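Local coordinates for protein possible TctC subunit of the Tripartite Tricarboxylate Transport(TTT) Family (Rhodopseudomonas palustris, PDB 6HKE) that binds malate in the periplasm, probably as the substrate-binding protein that delivers C4-dicarboxylates to a tripartite tricarboxylate transporter, at residues Arg16-Val21 and Asp72-Ile77; Val20-Ala25 and Ile49-Met54; Leu107-Pro112 and Leu275-Pro280; Met111-Leu116 and Phe233-Trp238. The protein carries 2 engineered substitutions. All coordinates share one frame; numbering follows the deposited sequence.

Interaction 1: Arg16-Val21 and Asp72-Ile77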
loop_
_atom_site.group_PDB
_atom_site.type_symbol
_atom_site.label_atom_id
_atom_site.label_comp_id
_atom_site.label_asym_id
_atom_site.label_seq_id
_atom_site.Cartn_x
_atom_site.Cartn_y
_atom_site.Cartn_z
ATOM N N ARG A 16 14.874 -20.220 13.655
ATOM C CA ARG A 16 14.529 -20.863 12.362
ATOM C C ARG A 16 14.072 -19.789 11.381
ATOM O O ARG A 16 14.025 -18.613 11.780
ATOM C CB ARG A 16 13.415 -21.902 12.557
ATOM C CG ARG A 16 12.091 -21.311 13.019
ATOM C CD ARG A 16 11.143 -22.339 13.574
ATOM N NE ARG A 16 9.835 -21.712 13.657
ATOM C CZ ARG A 16 9.272 -21.205 14.751
ATOM N NH1 ARG A 16 9.894 -21.260 15.917
ATOM N NH2 ARG A 16 8.078 -20.632 14.666
ATOM N N THR A 17 13.694 -20.207 10.176
ATOM C CA THR A 17 13.227 -19.314 9.092
ATOM C C THR A 17 12.088 -18.447 9.624
ATOM O O THR A 17 11.177 -18.991 10.268
ATOM C CB THR A 17 12.831 -20.127 7.861
ATOM O OG1 THR A 17 14.015 -20.802 7.451
ATOM C CG2 THR A 17 12.296 -19.278 6.733
ATOM N N VAL A 18 12.174 -17.132 9.425
ATOM C CA VAL A 18 11.072 -16.194 9.771
ATOM C C VAL A 18 10.128 -16.131 8.568
ATOM O O VAL A 18 10.627 -15.999 7.437
ATOM C CB VAL A 18 11.603 -14.809 10.161
ATOM C CG1 VAL A 18 10.465 -13.828 10.401
ATOM C CG2 VAL A 18 12.530 -14.887 11.364
ATOM N N THR A 19 8.822 -16.272 8.805
ATOM C CA THR A 19 7.764 -16.087 7.786
ATOM C C THR A 19 7.255 -14.641 7.868
ATOM O O THR A 19 6.848 -14.188 8.955
ATOM C CB THR A 19 6.675 -17.151 7.931
ATOM O OG1 THR A 19 7.302 -18.403 7.639
ATOM C CG2 THR A 19 5.505 -16.933 6.996
ATOM N N VAL A 20 7.353 -13.922 6.751
ATOM C CA VAL A 20 6.756 -12.577 6.562
ATOM C C VAL A 20 5.649 -12.783 5.541
ATOM O O VAL A 20 5.935 -13.182 4.395
ATOM C CB VAL A 20 7.781 -11.525 6.107
ATOM C CG1 VAL A 20 7.096 -10.213 5.744
ATOM C CG2 VAL A 20 8.868 -11.312 7.160
ATOM N N VAL A 21 4.430 -12.593 6.006
ATOM C CA VAL A 21 3.196 -12.800 5.225
ATOM C C VAL A 21 2.858 -11.472 4.556
ATOM O O VAL A 21 2.882 -10.442 5.248
ATOM C CB VAL A 21 2.077 -13.314 6.143
ATOM C CG1 VAL A 21 0.802 -13.543 5.356
ATOM C CG2 VAL A 21 2.497 -14.596 6.833
ATOM N N ASP A 72 5.894 -15.321 18.755
ATOM C CA ASP A 72 7.316 -15.695 18.995
ATOM C C ASP A 72 8.215 -14.899 18.040
ATOM O O ASP A 72 9.432 -15.009 18.158
ATOM C CB ASP A 72 7.519 -17.210 18.905
ATOM C CG ASP A 72 7.173 -17.842 17.561
ATOM O OD1 ASP A 72 6.859 -17.094 16.615
ATOM O OD2 ASP A 72 7.249 -19.090 17.466
ATOM N N GLY A 73 7.637 -14.105 17.140
ATOM C CA GLY A 73 8.404 -13.286 16.192
ATOM C C GLY A 73 8.702 -14.000 14.886
ATOM O O GLY A 73 9.191 -13.326 13.974
ATOM N N HIS A 74 8.403 -15.294 14.761
ATOM C CA HIS A 74 8.719 -16.085 13.544
ATOM C C HIS A 74 7.614 -15.923 12.487
ATOM O O HIS A 74 7.870 -16.321 11.343
ATOM C CB HIS A 74 9.022 -17.537 13.923
ATOM C CG HIS A 74 10.332 -17.674 14.628
ATOM N ND1 HIS A 74 10.436 -17.666 16.013
ATOM C CD2 HIS A 74 11.596 -17.783 14.150
ATOM C CE1 HIS A 74 11.713 -17.796 16.353
ATOM N NE2 HIS A 74 12.447 -17.866 15.226
ATOM N N THR A 75 6.451 -15.355 12.841
ATOM C CA THR A 75 5.319 -15.096 11.904
ATOM C C THR A 75 4.938 -13.618 11.965
ATOM O O THR A 75 4.398 -13.185 12.982
ATOM C CB THR A 75 4.112 -16.000 12.179
ATOM O OG1 THR A 75 4.553 -17.355 12.168
ATOM C CG2 THR A 75 3.035 -15.856 11.133
ATOM N N LEU A 76 5.231 -12.887 10.895
ATOM C CA LEU A 76 5.033 -11.425 10.807
ATOM C C LEU A 76 4.088 -11.118 9.649
ATOM O O LEU A 76 3.908 -11.979 8.783
ATOM C CB LEU A 76 6.407 -10.774 10.620
ATOM C CG LEU A 76 7.428 -11.093 11.712
ATOM C CD1 LEU A 76 8.782 -10.465 11.390
ATOM C CD2 LEU A 76 6.924 -10.604 13.068
ATOM N N ILE A 77 3.474 -9.938 9.674
ATOM C CA ILE A 77 2.565 -9.463 8.595
ATOM C C ILE A 77 3.089 -8.111 8.118
ATOM O O ILE A 77 3.450 -7.264 8.953
ATOM C CB ILE A 77 1.086 -9.415 9.065
ATOM C CG1 ILE A 77 0.131 -8.923 7.971
ATOM C CG2 ILE A 77 0.885 -8.594 10.335
ATOM C CD1 ILE A 77 -0.141 -9.925 6.910
#
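R16 lays its guanidinium flat over the imidazole of H74, the two group centres 4.0 Å apart and the planes 23° from parallel. CG of H74 sits over the centre of the guanidinium, whereas NH1 of R16 stands above the ring toward its rim. The R16 chain, extended from CG to NE, carries the group across the ring, and its NH2 reaches D72 OD2 at 3.3 Å, a salt bridge made in the guanidinium plane through a weak hydrogen bond. That carboxylate is also held by H74 N, which gives a 3.0 Å bond to D72 OD1 from above its plane, closing an Asx turn. The imidazole is fixed at its far end, where NE2 bonds the backbone N of V15, while F13 meets the ring edge-to-face. An alanine in place of H74 would probably leave the R16 guanidinium without its flat support and V15 N without its side-chain partner. Next to this cluster the backbones pair: T19 N donates to H74 O at 2.7 Å, L76 N to T19 O at 2.8 Å, and V21 N to L76 O at 2.9 Å. On one face of the sheet V18 CG1 touches L76 CD1 at 3.9 Å; on the other, V21 CG1 packs against I77 CD1, which also lies beside V21 O, and helix 61-67 covers both residues. The pairing is that of neighbouring parallel strands, 18-22 and 75-80, in the alpha/beta sheet of a periplasmic binding protein, and both run toward the malate pocket.

Interaction 2: Val20-Ala25 and Ile49-Met54. With MLT (D-malate), chain D; LMR ((2S)-2-hydroxybutanedioic acid), chain E.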
loop_
_atom_site.group_PDB
_atom_site.type_symbol
_atom_site.label_atom_id
_atom_site.label_comp_id
_atom_site.label_asym_id
_atom_site.label_seq_id
_atom_site.Cartn_x
_atom_site.Cartn_y
_atom_site.Cartn_z
ATOM N N VAL A 20 7.353 -13.922 6.751
ATOM C CA VAL A 20 6.756 -12.577 6.562
ATOM C C VAL A 20 5.649 -12.783 5.541
ATOM O O VAL A 20 5.935 -13.182 4.395
ATOM C CB VAL A 20 7.781 -11.525 6.107
ATOM C CG1 VAL A 20 7.096 -10.213 5.744
ATOM C CG2 VAL A 20 8.868 -11.312 7.160
ATOM N N VAL A 21 4.430 -12.593 6.006
ATOM C CA VAL A 21 3.196 -12.800 5.225
ATOM C C VAL A 21 2.858 -11.472 4.556
ATOM O O VAL A 21 2.882 -10.442 5.248
ATOM C CB VAL A 21 2.077 -13.314 6.143
ATOM C CG1 VAL A 21 0.802 -13.543 5.356
ATOM C CG2 VAL A 21 2.497 -14.596 6.833
ATOM N N VAL A 22 2.561 -11.538 3.259
ATOM C CA VAL A 22 2.099 -10.421 2.395
ATOM C C VAL A 22 0.668 -10.732 1.956
ATOM O O VAL A 22 0.407 -11.831 1.458
ATOM C CB VAL A 22 3.052 -10.230 1.195
ATOM C CG1 VAL A 22 2.447 -9.333 0.139
ATOM C CG2 VAL A 22 4.414 -9.682 1.634
ATOM N N PRO A 23 -0.300 -9.805 2.174
ATOM C CA PRO A 23 -1.714 -10.057 1.867
ATOM C C PRO A 23 -2.072 -10.104 0.371
ATOM O O PRO A 23 -3.211 -10.446 0.039
ATOM C CB PRO A 23 -2.478 -8.860 2.459
ATOM C CG PRO A 23 -1.484 -8.133 3.332
ATOM C CD PRO A 23 -0.104 -8.505 2.831
ATOM N N PHE A 24 -1.127 -9.717 -0.493
ATOM C CA PHE A 24 -1.397 -9.450 -1.924
ATOM C C PHE A 24 -0.507 -10.289 -2.837
ATOM O O PHE A 24 0.539 -10.805 -2.426
ATOM C CB PHE A 24 -1.252 -7.953 -2.174
ATOM C CG PHE A 24 -2.242 -7.166 -1.363
ATOM C CD1 PHE A 24 -3.581 -7.170 -1.703
ATOM C CD2 PHE A 24 -1.848 -6.477 -0.228
ATOM C CE1 PHE A 24 -4.506 -6.475 -0.937
ATOM C CE2 PHE A 24 -2.774 -5.776 0.528
ATOM C CZ PHE A 24 -4.101 -5.780 0.172
ATOM N N ALA A 25 -0.946 -10.392 -4.078
ATOM C CA ALA A 25 -0.331 -11.223 -5.138
ATOM C C ALA A 25 1.112 -10.772 -5.370
ATOM O O ALA A 25 1.413 -9.545 -5.230
ATOM C CB ALA A 25 -1.154 -11.137 -6.395
ATOM N N ILE A 49 14.633 -15.322 5.665
ATOM C CA ILE A 49 13.233 -14.843 5.778
ATOM C C ILE A 49 12.467 -15.372 4.574
ATOM O O ILE A 49 12.951 -15.229 3.447
ATOM C CB ILE A 49 13.162 -13.317 5.924
ATOM C CG1 ILE A 49 13.796 -12.878 7.246
ATOM C CG2 ILE A 49 11.726 -12.862 5.817
ATOM C CD1 ILE A 49 14.054 -11.401 7.364
ATOM N N GLU A 50 11.349 -16.032 4.844
ATOM C CA GLU A 50 10.451 -16.639 3.833
ATOM C C GLU A 50 9.286 -15.667 3.627
ATOM O O GLU A 50 8.724 -15.216 4.627
ATOM C CB GLU A 50 10.020 -18.003 4.375
ATOM C CG GLU A 50 9.084 -18.800 3.498
ATOM C CD GLU A 50 8.387 -19.890 4.300
ATOM O OE1 GLU A 50 8.655 -21.086 4.038
ATOM O OE2 GLU A 50 7.593 -19.537 5.205
ATOM N N ILE A 51 8.960 -15.329 2.383
ATOM C CA ILE A 51 7.785 -14.470 2.056
ATOM C C ILE A 51 6.635 -15.399 1.676
ATOM O O ILE A 51 6.837 -16.216 0.803
ATOM C CB ILE A 51 8.106 -13.467 0.938
ATOM C CG1 ILE A 51 9.140 -12.432 1.391
ATOM C CG2 ILE A 51 6.824 -12.810 0.436
ATOM C CD1 ILE A 51 8.559 -11.244 2.162
ATOM N N GLU A 52 5.497 -15.295 2.360
ATOM C CA GLU A 52 4.266 -16.067 2.063
ATOM C C GLU A 52 3.209 -15.059 1.593
ATOM O O GLU A 52 2.916 -14.081 2.356
ATOM C CB GLU A 52 3.842 -16.850 3.306
ATOM C CG GLU A 52 2.901 -17.998 3.003
ATOM C CD GLU A 52 2.185 -18.559 4.219
ATOM O OE1 GLU A 52 1.040 -19.023 4.064
ATOM O OE2 GLU A 52 2.772 -18.529 5.320
ATOM N N ASN A 53 2.734 -15.221 0.358
ATOM C CA ASN A 53 1.670 -14.375 -0.233
ATOM C C ASN A 53 0.368 -15.090 0.092
ATOM O O ASN A 53 0.237 -16.256 -0.279
ATOM C CB ASN A 53 1.867 -14.131 -1.725
ATOM C CG ASN A 53 3.149 -13.387 -2.037
ATOM O OD1 ASN A 53 4.209 -13.990 -2.198
ATOM N ND2 ASN A 53 3.058 -12.073 -2.131
ATOM N N MET A 54 -0.486 -14.448 0.880
ATOM C CA MET A 54 -1.705 -15.075 1.435
ATOM C C MET A 54 -2.890 -14.193 1.058
ATOM O O MET A 54 -3.080 -13.131 1.694
ATOM C CB MET A 54 -1.609 -15.248 2.952
ATOM C CG MET A 54 -2.744 -16.094 3.524
ATOM S SD MET A 54 -2.632 -16.234 5.320
ATOM C CE MET A 54 -1.093 -17.151 5.443
HETATM C C1 MLT D . -3.178 -2.531 -2.205
HETATM O O1 MLT D . -3.453 -2.149 -1.047
HETATM O O2 MLT D . -3.783 -2.053 -3.191
HETATM C C2 MLT D . -2.135 -3.611 -2.382
HETATM O O3 MLT D . -0.876 -3.410 -1.708
HETATM C C3 MLT D . -1.720 -3.759 -3.816
HETATM C C4 MLT D . -0.736 -4.899 -3.777
HETATM O O4 MLT D . 0.243 -4.855 -2.984
HETATM O O5 MLT D . -0.988 -5.859 -4.534
HETATM C C1 LMR E . -3.252 -2.347 -2.462
HETATM O O1A LMR E . -3.536 -2.661 -1.295
HETATM O O1B LMR E . -3.924 -1.549 -3.168
HETATM C C2 LMR E . -1.982 -2.964 -3.070
HETATM O O2 LMR E . -0.819 -2.839 -2.259
HETATM C C3 LMR E . -2.144 -4.454 -3.387
HETATM C C4 LMR E . -0.758 -4.992 -3.698
HETATM O O4A LMR E . -0.537 -5.388 -4.857
HETATM O O4B LMR E . 0.111 -4.973 -2.791
#
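V20 to V22 pair with I51 to N53 as the two parallel strands of a beta-alpha-beta unit, whose connecting helix 29-45 packs against one face of the pair and whose first strand leads into the loop that lines the malate pocket. Four backbone hydrogen bonds alternate in direction along the strands, from V20 N to E50 O at one end to M54 N to V22 O, 2.8 Å, at the other. On the face carrying V20 and V22, V20 CG2 presses on I49 CG2 at 3.5 Å. V20 and I51 run alongside each other, CG1 of V20 4.0 Å from CD1 of I51; I51 CG2 bears on V22 CG2, and A34 and T38 of the helix close over this layer. On the other face V21 CG1 meets M54 CB at 3.8 Å, and helix 61-67 covers them through A62 and R65. Past the strand end, P23 turns the chain and F24 enters the site. The F24 ring is held between two groups: P23 CB lies over one face toward the rim, and malate over the other, C2 of D-malate standing 3.5 Å above the ring centre; (2S)-malate, modelled in the same place, puts C3 over that face nearer the rim. H80, which also binds malate, brings its own ring against that of F24. The loop carrying F24 is tied back to the second strand by N53. With CG beside its backbone N (chi1 -62°), the N53 amide lies alongside V22, and ND2 is shared between D31 OD1 and F24 O, the latter 2.8 Å away, nearly in the amide plane.

Interaction 3: Leu107-Pro112 and Leu275-Pro280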
loop_
_atom_site.group_PDB
_atom_site.type_symbol
_atom_site.label_atom_id
_atom_site.label_comp_id
_atom_site.label_asym_id
_atom_site.label_seq_id
_atom_site.Cartn_x
_atom_site.Cartn_y
_atom_site.Cartn_z
ATOM N N LEU A 107 8.011 0.830 10.432
ATOM C CA LEU A 107 7.712 1.464 9.121
ATOM C C LEU A 107 8.759 0.985 8.109
ATOM O O LEU A 107 9.950 1.070 8.421
ATOM C CB LEU A 107 7.763 2.982 9.243
ATOM C CG LEU A 107 7.435 3.748 7.967
ATOM C CD1 LEU A 107 6.026 3.440 7.469
ATOM C CD2 LEU A 107 7.600 5.232 8.220
ATOM N N LEU A 108 8.316 0.454 6.969
ATOM C CA LEU A 108 9.198 -0.049 5.885
ATOM C C LEU A 108 9.419 1.033 4.835
ATOM O O LEU A 108 10.567 1.191 4.372
ATOM C CB LEU A 108 8.521 -1.251 5.235
ATOM C CG LEU A 108 8.274 -2.416 6.175
ATOM C CD1 LEU A 108 7.736 -3.614 5.397
ATOM C CD2 LEU A 108 9.563 -2.763 6.907
ATOM N N THR A 109 8.337 1.711 4.450
ATOM C CA THR A 109 8.334 2.761 3.417
ATOM C C THR A 109 7.031 3.550 3.477
ATOM O O THR A 109 6.084 3.160 4.207
ATOM C CB THR A 109 8.554 2.167 2.019
ATOM O OG1 THR A 109 8.856 3.258 1.143
ATOM C CG2 THR A 109 7.367 1.384 1.490
ATOM N N GLU A 110 7.029 4.652 2.741
ATOM C CA GLU A 110 5.870 5.542 2.523
ATOM C C GLU A 110 6.011 6.008 1.084
ATOM O O GLU A 110 7.153 6.224 0.644
ATOM C CB GLU A 110 5.870 6.704 3.519
ATOM C CG GLU A 110 4.589 7.526 3.507
ATOM C CD GLU A 110 4.265 8.200 4.834
ATOM O OE1 GLU A 110 5.216 8.384 5.656
ATOM O OE2 GLU A 110 3.056 8.519 5.056
ATOM N N MET A 111 4.902 6.076 0.369
ATOM C CA MET A 111 4.911 6.497 -1.042
ATOM C C MET A 111 3.550 7.082 -1.405
ATOM O O MET A 111 2.516 6.695 -0.851
ATOM C CB MET A 111 5.225 5.283 -1.916
ATOM C CG MET A 111 4.109 4.258 -1.946
ATOM S SD MET A 111 4.622 2.804 -2.878
ATOM C CE MET A 111 5.571 1.901 -1.659
ATOM N N PRO A 112 3.514 8.020 -2.371
ATOM C CA PRO A 112 2.245 8.497 -2.899
ATOM C C PRO A 112 1.528 7.457 -3.773
ATOM O O PRO A 112 2.115 6.481 -4.245
ATOM C CB PRO A 112 2.634 9.742 -3.687
ATOM C CG PRO A 112 4.056 9.461 -4.122
ATOM C CD PRO A 112 4.675 8.689 -2.976
ATOM N N LEU A 275 11.803 3.867 -7.574
ATOM C CA LEU A 275 10.390 3.524 -7.855
ATOM C C LEU A 275 9.476 4.514 -7.126
ATOM O O LEU A 275 8.272 4.262 -7.096
ATOM C CB LEU A 275 10.165 2.073 -7.424
ATOM C CG LEU A 275 10.947 1.011 -8.213
ATOM C CD1 LEU A 275 10.751 -0.375 -7.613
ATOM C CD2 LEU A 275 10.527 0.991 -9.671
ATOM N N GLY A 276 10.029 5.598 -6.554
ATOM C CA GLY A 276 9.272 6.763 -6.047
ATOM C C GLY A 276 8.828 6.627 -4.596
ATOM O O GLY A 276 8.059 7.494 -4.139
ATOM N N ALA A 277 9.291 5.591 -3.897
ATOM C CA ALA A 277 9.059 5.318 -2.458
ATOM C C ALA A 277 10.112 6.034 -1.610
ATOM O O ALA A 277 11.251 6.192 -2.089
ATOM C CB ALA A 277 9.103 3.826 -2.236
ATOM N N LEU A 278 9.765 6.430 -0.383
ATOM C CA LEU A 278 10.727 7.059 0.565
ATOM C C LEU A 278 11.382 5.982 1.425
ATOM O O LEU A 278 10.704 5.020 1.802
ATOM C CB LEU A 278 10.013 8.071 1.465
ATOM C CG LEU A 278 9.293 9.213 0.744
ATOM C CD1 LEU A 278 8.617 10.140 1.752
ATOM C CD2 LEU A 278 10.250 9.987 -0.145
ATOM N N VAL A 279 12.652 6.175 1.767
ATOM C CA VAL A 279 13.348 5.411 2.837
ATOM C C VAL A 279 12.967 6.066 4.160
ATOM O O VAL A 279 13.229 7.256 4.361
ATOM C CB VAL A 279 14.869 5.413 2.623
ATOM C CG1 VAL A 279 15.590 4.629 3.717
ATOM C CG2 VAL A 279 15.218 4.879 1.242
ATOM N N PRO A 280 12.353 5.334 5.114
ATOM C CA PRO A 280 12.039 5.927 6.408
ATOM C C PRO A 280 13.306 6.591 6.954
ATOM O O PRO A 280 14.344 5.971 6.932
ATOM C CB PRO A 280 11.562 4.725 7.244
ATOM C CG PRO A 280 11.001 3.785 6.209
ATOM C CD PRO A 280 11.957 3.922 5.039
#
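L107-P112 and G276-P280 run in roughly opposite directions, 153° apart, and one backbone bond joins them: L278 N to E110 O, 2.8 Å and close to straight at 172°. A second bond comes from a side chain. T109 OG1, anti to its backbone N (chi1 -166°), donates to L278 O at 2.6 Å, so both the N-H and the carbonyl of L278 are engaged by the strand. The same hydroxyl lies 3.4 Å from A277 CB. A valine in place of T109 would probably leave the L278 carbonyl without this donor, with the E110 bond as the one hydrogen bond still holding L278 to the strand. Further along, M111 bends at its thioether and brings CE to within 4.1 Å of A277 CB, with V194 of helix 193-201 touching both residues. At the other end the P280 ring fits against the strand backbone: its CD is 3.1 Å from L108 O, and its CG is 4.0 Å from L107 CG, the two side chains crossing at a slant. One shell out, L108 and T109 both face T239 on the neighbouring strand, a bulge in strand 102-118. On the loop side, G276, at positive phi, is the C-prime residue of a Schellman motif that ends helix 266-274 and turns the chain toward the strand. The arrangement is thus a helix-terminating loop laid along a long strand at a classic beta bulge, joining the C-terminal helices to the central sheet.

Interaction 4: Met111-Leu116 and Phe233-Trp238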
loop_
_atom_site.group_PDB
_atom_site.type_symbol
_atom_site.label_atom_id
_atom_site.label_comp_id
_atom_site.label_asym_id
_atom_site.label_seq_id
_atom_site.Cartn_x
_atom_site.Cartn_y
_atom_site.Cartn_z
ATOM N N MET A 111 4.902 6.076 0.369
ATOM C CA MET A 111 4.911 6.497 -1.042
ATOM C C MET A 111 3.550 7.082 -1.405
ATOM O O MET A 111 2.516 6.695 -0.851
ATOM C CB MET A 111 5.225 5.283 -1.916
ATOM C CG MET A 111 4.109 4.258 -1.946
ATOM S SD MET A 111 4.622 2.804 -2.878
ATOM C CE MET A 111 5.571 1.901 -1.659
ATOM N N PRO A 112 3.514 8.020 -2.371
ATOM C CA PRO A 112 2.245 8.497 -2.899
ATOM C C PRO A 112 1.528 7.457 -3.773
ATOM O O PRO A 112 2.115 6.481 -4.245
ATOM C CB PRO A 112 2.634 9.742 -3.687
ATOM C CG PRO A 112 4.056 9.461 -4.122
ATOM C CD PRO A 112 4.675 8.689 -2.976
ATOM N N VAL A 113 0.240 7.705 -3.911
ATOM C CA VAL A 113 -0.723 6.992 -4.779
ATOM C C VAL A 113 -0.986 7.876 -6.003
ATOM O O VAL A 113 -1.083 9.130 -5.841
ATOM C CB VAL A 113 -2.015 6.734 -3.991
ATOM C CG1 VAL A 113 -3.191 6.400 -4.895
ATOM C CG2 VAL A 113 -1.801 5.657 -2.946
ATOM N N LEU A 114 -1.152 7.225 -7.156
ATOM C CA LEU A 114 -1.410 7.828 -8.481
ATOM C C LEU A 114 -2.756 7.341 -9.007
ATOM O O LEU A 114 -3.042 6.142 -8.876
ATOM C CB LEU A 114 -0.308 7.370 -9.432
ATOM C CG LEU A 114 1.028 8.068 -9.243
ATOM C CD1 LEU A 114 2.121 7.371 -10.024
ATOM C CD2 LEU A 114 0.918 9.514 -9.690
ATOM N N LEU A 115 -3.505 8.233 -9.652
ATOM C CA LEU A 115 -4.691 7.858 -10.453
ATOM C C LEU A 115 -4.198 7.468 -11.842
ATOM O O LEU A 115 -3.663 8.341 -12.508
ATOM C CB LEU A 115 -5.642 9.049 -10.494
ATOM C CG LEU A 115 -6.825 8.888 -11.430
ATOM C CD1 LEU A 115 -7.619 7.633 -11.087
ATOM C CD2 LEU A 115 -7.694 10.127 -11.383
ATOM N N LEU A 116 -4.268 6.185 -12.201
ATOM C CA LEU A 116 -3.828 5.669 -13.521
ATOM C C LEU A 116 -5.059 5.347 -14.353
ATOM O O LEU A 116 -6.103 5.038 -13.772
ATOM C CB LEU A 116 -3.031 4.381 -13.374
ATOM C CG LEU A 116 -1.901 4.383 -12.367
ATOM C CD1 LEU A 116 -1.187 3.051 -12.457
ATOM C CD2 LEU A 116 -0.942 5.544 -12.604
ATOM N N PHE A 233 -7.766 15.012 -2.535
ATOM C CA PHE A 233 -7.240 13.697 -2.978
ATOM C C PHE A 233 -5.753 13.607 -2.623
ATOM O O PHE A 233 -4.930 13.846 -3.502
ATOM C CB PHE A 233 -7.556 13.484 -4.458
ATOM C CG PHE A 233 -7.200 12.106 -4.944
ATOM C CD1 PHE A 233 -7.707 10.989 -4.310
ATOM C CD2 PHE A 233 -6.343 11.930 -6.015
ATOM C CE1 PHE A 233 -7.364 9.721 -4.745
ATOM C CE2 PHE A 233 -6.017 10.661 -6.463
ATOM C CZ PHE A 233 -6.525 9.558 -5.824
ATOM N N GLN A 234 -5.449 13.326 -1.348
ATOM C CA GLN A 234 -4.076 13.109 -0.807
ATOM C C GLN A 234 -4.054 11.792 -0.034
ATOM O O GLN A 234 -4.718 11.685 0.986
ATOM C CB GLN A 234 -3.574 14.228 0.113
ATOM C CG GLN A 234 -3.753 15.617 -0.484
ATOM C CD GLN A 234 -2.533 16.494 -0.343
ATOM O OE1 GLN A 234 -1.806 16.424 0.653
ATOM N NE2 GLN A 234 -2.313 17.333 -1.348
ATOM N N VAL A 235 -3.260 10.849 -0.514
ATOM C CA VAL A 235 -3.103 9.506 0.086
ATOM C C VAL A 235 -1.598 9.242 0.165
ATOM O O VAL A 235 -0.930 9.153 -0.897
ATOM C CB VAL A 235 -3.879 8.445 -0.719
ATOM C CG1 VAL A 235 -3.735 7.068 -0.106
ATOM C CG2 VAL A 235 -5.353 8.800 -0.856
ATOM N N GLY A 236 -1.069 9.232 1.385
ATOM C CA GLY A 236 0.300 8.785 1.684
ATOM C C GLY A 236 0.226 7.349 2.135
ATOM O O GLY A 236 -0.321 7.115 3.245
ATOM N N ALA A 237 0.640 6.421 1.270
ATOM C CA ALA A 237 0.543 4.973 1.519
ATOM C C ALA A 237 1.785 4.530 2.278
ATOM O O ALA A 237 2.832 4.341 1.661
ATOM C CB ALA A 237 0.388 4.222 0.220
ATOM N N TRP A 238 1.664 4.354 3.581
ATOM C CA TRP A 238 2.731 3.758 4.417
ATOM C C TRP A 238 2.567 2.245 4.347
ATOM O O TRP A 238 1.419 1.746 4.197
ATOM C CB TRP A 238 2.688 4.289 5.852
ATOM C CG TRP A 238 1.333 4.256 6.483
ATOM C CD1 TRP A 238 0.412 5.263 6.512
ATOM C CD2 TRP A 238 0.759 3.159 7.212
ATOM N NE1 TRP A 238 -0.704 4.859 7.199
ATOM C CE2 TRP A 238 -0.517 3.573 7.642
ATOM C CE3 TRP A 238 1.194 1.869 7.530
ATOM C CZ2 TRP A 238 -1.372 2.731 8.348
ATOM C CZ3 TRP A 238 0.370 1.052 8.268
ATOM C CH2 TRP A 238 -0.901 1.479 8.666
#
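V113 supplies the main bump here. Its CG2, anti to the carbonyl carbon, drops into the hollow between V235 and A237, meeting V235 CG1 at 3.7 Å and A237 CB at 4.1 Å. The two valines cross at a slant, CB to CB 4.1 Å, and S154 of helix 150-162 touches both. A237 has only its methyl to offer, and that CB settles 3.4 Å from M111 O, with M111 CG just beyond at 4.3 Å from it. In this stretch the strands are truly paired: M111 and A237 exchange two backbone bonds, A237 N to M111 O at 2.8 Å and M111 N to A237 O at 3.0 Å, the latter approaching from above the carbonyl plane. This is an antiparallel pairing of strands 102-118 and 236-244 in the central sheet. P112 and G236 form the next, non-hydrogen-bonded pair. The short strands 111-116 and 236-238 lie at 125°, well off antiparallel, and toward V235 and F233 the backbones part. Larger groups bridge the widening: the F233 ring comes back toward the strand, its CE2 loosely 4.4 Å from L115 CB, with L158 packing on L115 from the helix.

How the interactions relate
From the N terminus, strand 18-22 comes first and serves two contacts. Interaction 2 closes a short loop over helix 29-45, and this loop lies within the longer one of interaction 1, which runs on through helix 61-67. The two share V20 and V21, with strand 18-22 between its two partners, and touch where T19 OG1 meets E50 OE2. Farther along, strand 102-118 plays a similar double part: the loop of interaction 4, over a hundred residues long, lies within that of interaction 3, and M111 and P112 belong to both. The two pairs follow in series without crossing. Strand 236-244 also pairs with strand 75-80, which joins the two halves into one sheet.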